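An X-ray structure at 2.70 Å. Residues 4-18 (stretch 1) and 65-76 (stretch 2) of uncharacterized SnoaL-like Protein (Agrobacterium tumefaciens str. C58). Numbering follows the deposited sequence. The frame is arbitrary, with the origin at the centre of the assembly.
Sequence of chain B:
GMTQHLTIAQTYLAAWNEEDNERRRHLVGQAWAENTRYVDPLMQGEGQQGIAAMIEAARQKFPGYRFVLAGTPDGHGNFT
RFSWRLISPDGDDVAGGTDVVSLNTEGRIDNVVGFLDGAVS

Stretch 1, residues 4-18: QHLTIAQTYLAAWNE
Stretch 2, residues 65-76: YRFVLAGTPDGH

Residues from Gln4 to at least Trp16 lie in a helix that begins earlier in the chain and packs across an extended segment turning a corner at Gly71 (phi/psi 67/-168°). Strand 66-70 runs nearly antiparallel to the helix, at 165° with axes 8.1 Å apart at closest approach; strand 72-76 crosses it at 116°, approaching to 7.1 Å. The register is set by three pairs: Asn17 CA lies 6.1 Å from Arg66 CA, Leu6 CA lies 5.6 Å from Pro73 CA, and His5 CA lies 5.8 Å from Asp74 CA. Together the stretches bury 605 Å².

Phe67 (phi/psi -120/109°, chi1 -50°, chi2 88°) contributes the largest share, its CA-to-CB bond pointing toward the helix. Its backbone is gripped by the amide of Asn17 (chi1 -74°, chi2 -48°): Phe67 N donates to Asn17 OD1 and Asn17 ND2 donates to Phe67 O, both at 3.0 Å and nearly linear, so one side chain satisfies both polar backbone groups of a strand residue. The edge of Trp16 (m, chi2 88°) meets the face of the Phe67 ring; the centroids of the Trp16 six-membered ring and the Phe67 ring lie 5.5 Å apart, with planes at 66°, while Leu13 CD2 lies 3.9 Å from Phe67 CB.

At the other end, His5 (chi1 -59°, chi2 -61°) lays one ring face over the backbone of strand 72-76. Gly75 CA sits 3.7 Å from the His5 ring centroid, 21° off the normal, a CH-pi contact, and His5 NE2 is 3.3 Å from Gly75 C. An ideal CB on Gly75 would lie 2.6 Å from His5 CE1, a clash; the backbone angles there (157/-165°) independently call for glycine.

Between these ends, Leu69 (t, p) points toward the helix. Leu69 CB lies 3.8 Å from Leu13 CD1 (m, t), and Leu69 CD2 lies 3.7 Å from Leu6 CD1 (t, p). Pro73, C-gamma exo, continues the apolar seam, its CG 3.6 Å from Ala9 CB.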

# COMPACT_ATOMS: atom_id res chain seq x y z
N GLN B 4 16.42 -4.79 5.90
CA GLN B 4 15.48 -4.27 6.89
C GLN B 4 14.01 -4.58 6.44
O GLN B 4 13.19 -4.98 7.27
CB GLN B 4 15.77 -2.78 7.20
CG GLN B 4 14.72 -2.00 8.06
CD GLN B 4 13.90 -0.93 7.28
OE1 GLN B 4 12.66 -0.97 7.26
NE2 GLN B 4 14.59 0.03 6.65
N HIS B 5 13.72 -4.45 5.13
CA HIS B 5 12.37 -4.74 4.61
C HIS B 5 12.05 -6.23 4.55
O HIS B 5 10.87 -6.62 4.64
CB HIS B 5 12.13 -4.12 3.23
CG HIS B 5 12.27 -2.63 3.20
ND1 HIS B 5 11.49 -1.79 3.95
CD2 HIS B 5 13.12 -1.84 2.49
CE1 HIS B 5 11.86 -0.54 3.73
NE2 HIS B 5 12.83 -0.54 2.84
N LEU B 6 13.08 -7.07 4.39
CA LEU B 6 12.86 -8.51 4.34
C LEU B 6 12.54 -9.00 5.76
O LEU B 6 11.56 -9.76 5.98
CB LEU B 6 14.07 -9.24 3.75
CG LEU B 6 13.96 -10.77 3.66
CD1 LEU B 6 12.72 -11.20 2.87
CD2 LEU B 6 15.24 -11.37 3.07
N THR B 7 13.34 -8.52 6.72
CA THR B 7 13.15 -8.88 8.13
C THR B 7 11.72 -8.51 8.58
O THR B 7 11.03 -9.31 9.24
CB THR B 7 14.20 -8.16 9.02
OG1 THR B 7 15.51 -8.54 8.58
CG2 THR B 7 14.00 -8.49 10.48
N ILE B 8 11.27 -7.33 8.20
CA ILE B 8 9.95 -6.88 8.60
C ILE B 8 8.89 -7.81 8.00
O ILE B 8 7.99 -8.27 8.72
CB ILE B 8 9.73 -5.39 8.23
CG1 ILE B 8 10.73 -4.51 9.02
CG2 ILE B 8 8.30 -4.97 8.53
CD1 ILE B 8 10.92 -3.08 8.49
N ALA B 9 9.04 -8.14 6.71
CA ALA B 9 8.08 -9.03 6.04
C ALA B 9 8.08 -10.39 6.75
O ALA B 9 7.01 -10.94 7.08
CB ALA B 9 8.42 -9.17 4.59
N GLN B 10 9.27 -10.90 7.04
CA GLN B 10 9.40 -12.20 7.72
C GLN B 10 8.84 -12.22 9.10
O GLN B 10 8.21 -13.18 9.45
CB GLN B 10 10.85 -12.65 7.79
CG GLN B 10 11.41 -13.01 6.44
CD GLN B 10 12.89 -13.14 6.46
OE1 GLN B 10 13.55 -12.56 7.31
NE2 GLN B 10 13.43 -13.87 5.51
N THR B 11 9.10 -11.18 9.89
CA THR B 11 8.58 -11.05 11.26
C THR B 11 7.06 -10.98 11.22
O THR B 11 6.37 -11.58 12.05
CB THR B 11 9.12 -9.77 11.95
OG1 THR B 11 10.54 -9.88 12.10
CG2 THR B 11 8.49 -9.57 13.30
N TYR B 12 6.54 -10.23 10.25
CA TYR B 12 5.10 -10.10 10.09
C TYR B 12 4.47 -11.48 9.79
O TYR B 12 3.56 -11.92 10.51
CB TYR B 12 4.77 -9.07 9.01
CG TYR B 12 3.31 -8.97 8.65
CD1 TYR B 12 2.77 -9.81 7.70
CD2 TYR B 12 2.46 -8.06 9.27
CE1 TYR B 12 1.45 -9.75 7.37
CE2 TYR B 12 1.13 -7.99 8.95
CZ TYR B 12 0.63 -8.84 7.99
OH TYR B 12 -0.70 -8.81 7.62
N LEU B 13 4.97 -12.17 8.76
CA LEU B 13 4.42 -13.47 8.37
C LEU B 13 4.61 -14.55 9.45
O LEU B 13 3.77 -15.44 9.58
CB LEU B 13 5.01 -13.93 7.03
CG LEU B 13 4.55 -13.18 5.75
CD1 LEU B 13 5.29 -13.68 4.48
CD2 LEU B 13 3.03 -13.25 5.56
N ALA B 14 5.69 -14.46 10.21
CA ALA B 14 5.98 -15.41 11.30
C ALA B 14 4.83 -15.41 12.32
O ALA B 14 4.44 -16.48 12.83
CB ALA B 14 7.26 -15.06 11.98
N ALA B 15 4.30 -14.22 12.60
CA ALA B 15 3.19 -14.09 13.51
C ALA B 15 1.97 -14.76 12.90
O ALA B 15 1.28 -15.45 13.61
CB ALA B 15 2.91 -12.62 13.83
N TRP B 16 1.70 -14.57 11.61
CA TRP B 16 0.52 -15.20 11.00
C TRP B 16 0.64 -16.71 10.88
O TRP B 16 -0.35 -17.41 10.83
CB TRP B 16 0.21 -14.61 9.62
CG TRP B 16 -0.50 -13.31 9.68
CD1 TRP B 16 0.07 -12.08 9.74
CD2 TRP B 16 -1.92 -13.10 9.69
NE1 TRP B 16 -0.89 -11.11 9.78
CE2 TRP B 16 -2.13 -11.70 9.75
CE3 TRP B 16 -3.03 -13.94 9.60
CZ2 TRP B 16 -3.39 -11.13 9.76
CZ3 TRP B 16 -4.29 -13.38 9.61
CH2 TRP B 16 -4.47 -12.00 9.69
N ASN B 17 1.85 -17.22 10.80
CA ASN B 17 2.07 -18.66 10.63
C ASN B 17 2.30 -19.41 11.91
O ASN B 17 2.50 -20.62 11.89
CB ASN B 17 3.26 -18.89 9.71
CG ASN B 17 2.94 -18.59 8.29
OD1 ASN B 17 1.92 -19.05 7.77
ND2 ASN B 17 3.83 -17.86 7.62
N GLU B 18 2.35 -18.68 13.02
CA GLU B 18 2.56 -19.29 14.32
C GLU B 18 1.30 -20.07 14.72
O GLU B 18 0.17 -19.54 14.82
CB GLU B 18 2.96 -18.25 15.35
CG GLU B 18 3.01 -18.79 16.76
CD GLU B 18 3.90 -20.01 16.92
OE1 GLU B 18 4.98 -20.04 16.34
OE2 GLU B 18 3.53 -20.95 17.62
N TYR B 65 -3.93 -23.70 6.67
CA TYR B 65 -3.43 -22.79 5.64
C TYR B 65 -2.14 -22.09 6.08
O TYR B 65 -1.83 -22.02 7.25
CB TYR B 65 -4.49 -21.77 5.22
CG TYR B 65 -5.59 -22.39 4.35
CD1 TYR B 65 -6.58 -23.17 4.91
CD2 TYR B 65 -5.60 -22.22 2.96
CE1 TYR B 65 -7.54 -23.78 4.12
CE2 TYR B 65 -6.58 -22.81 2.17
CZ TYR B 65 -7.54 -23.58 2.76
OH TYR B 65 -8.53 -24.18 2.00
N ARG B 66 -1.34 -21.66 5.11
CA ARG B 66 -0.10 -20.97 5.42
C ARG B 66 0.02 -19.74 4.55
O ARG B 66 -0.61 -19.64 3.52
CB ARG B 66 1.04 -21.88 5.11
CG ARG B 66 1.23 -23.00 6.05
CD ARG B 66 1.98 -24.11 5.35
NE ARG B 66 3.15 -23.55 4.69
CZ ARG B 66 3.73 -24.07 3.61
NH1 ARG B 66 3.22 -25.19 3.03
NH2 ARG B 66 4.81 -23.45 3.09
N PHE B 67 0.87 -18.81 4.97
CA PHE B 67 1.11 -17.56 4.23
C PHE B 67 2.59 -17.49 3.84
O PHE B 67 3.41 -17.29 4.71
CB PHE B 67 0.70 -16.36 5.11
CG PHE B 67 -0.67 -16.51 5.71
CD1 PHE B 67 -0.84 -17.15 6.92
CD2 PHE B 67 -1.78 -16.09 5.03
CE1 PHE B 67 -2.10 -17.33 7.47
CE2 PHE B 67 -3.06 -16.25 5.57
CZ PHE B 67 -3.22 -16.87 6.79
N VAL B 68 2.91 -17.66 2.56
CA VAL B 68 4.29 -17.73 2.12
C VAL B 68 4.65 -16.49 1.32
O VAL B 68 3.91 -16.05 0.43
CB VAL B 68 4.50 -18.99 1.26
CG1 VAL B 68 5.91 -19.07 0.79
CG2 VAL B 68 4.09 -20.22 2.04
N LEU B 69 5.83 -15.97 1.61
CA LEU B 69 6.30 -14.76 0.97
C LEU B 69 6.45 -15.00 -0.53
O LEU B 69 6.82 -16.08 -0.94
CB LEU B 69 7.63 -14.34 1.61
CG LEU B 69 8.27 -12.98 1.30
CD1 LEU B 69 7.43 -11.80 1.80
CD2 LEU B 69 9.64 -12.97 1.95
N ALA B 70 6.08 -14.00 -1.33
CA ALA B 70 6.17 -14.02 -2.78
C ALA B 70 6.97 -12.78 -3.19
O ALA B 70 6.75 -11.69 -2.69
CB ALA B 70 4.80 -13.99 -3.41
N GLY B 71 7.93 -12.95 -4.10
CA GLY B 71 8.75 -11.82 -4.54
C GLY B 71 9.68 -11.23 -3.49
O GLY B 71 9.88 -11.83 -2.44
N THR B 72 10.25 -10.07 -3.77
CA THR B 72 11.16 -9.39 -2.84
C THR B 72 10.52 -8.19 -2.19
O THR B 72 10.11 -7.28 -2.88
CB THR B 72 12.40 -8.87 -3.57
OG1 THR B 72 13.13 -9.98 -4.06
CG2 THR B 72 13.30 -8.07 -2.63
N PRO B 73 10.42 -8.19 -0.86
CA PRO B 73 9.93 -7.00 -0.19
C PRO B 73 10.75 -5.75 -0.55
O PRO B 73 11.94 -5.85 -0.91
CB PRO B 73 10.12 -7.34 1.30
CG PRO B 73 10.04 -8.85 1.36
CD PRO B 73 10.69 -9.30 0.08
N ASP B 74 10.11 -4.59 -0.50
CA ASP B 74 10.80 -3.35 -0.77
C ASP B 74 10.23 -2.27 0.13
O ASP B 74 9.42 -2.54 1.02
CB ASP B 74 10.66 -2.97 -2.26
CG ASP B 74 9.23 -2.63 -2.66
OD1 ASP B 74 8.29 -3.21 -2.09
OD2 ASP B 74 9.03 -1.80 -3.55
N GLY B 75 10.65 -1.04 -0.10
CA GLY B 75 10.11 0.05 0.67
C GLY B 75 10.98 1.27 0.72
O GLY B 75 11.92 1.43 -0.06
N HIS B 76 10.64 2.14 1.66
CA HIS B 76 11.32 3.41 1.86
C HIS B 76 10.85 4.01 3.17
O HIS B 76 9.72 3.76 3.60
CB HIS B 76 11.04 4.37 0.70
CG HIS B 76 9.59 4.57 0.42
ND1 HIS B 76 8.82 5.48 1.12
CD2 HIS B 76 8.76 3.98 -0.47
CE1 HIS B 76 7.58 5.45 0.66
NE2 HIS B 76 7.53 4.55 -0.31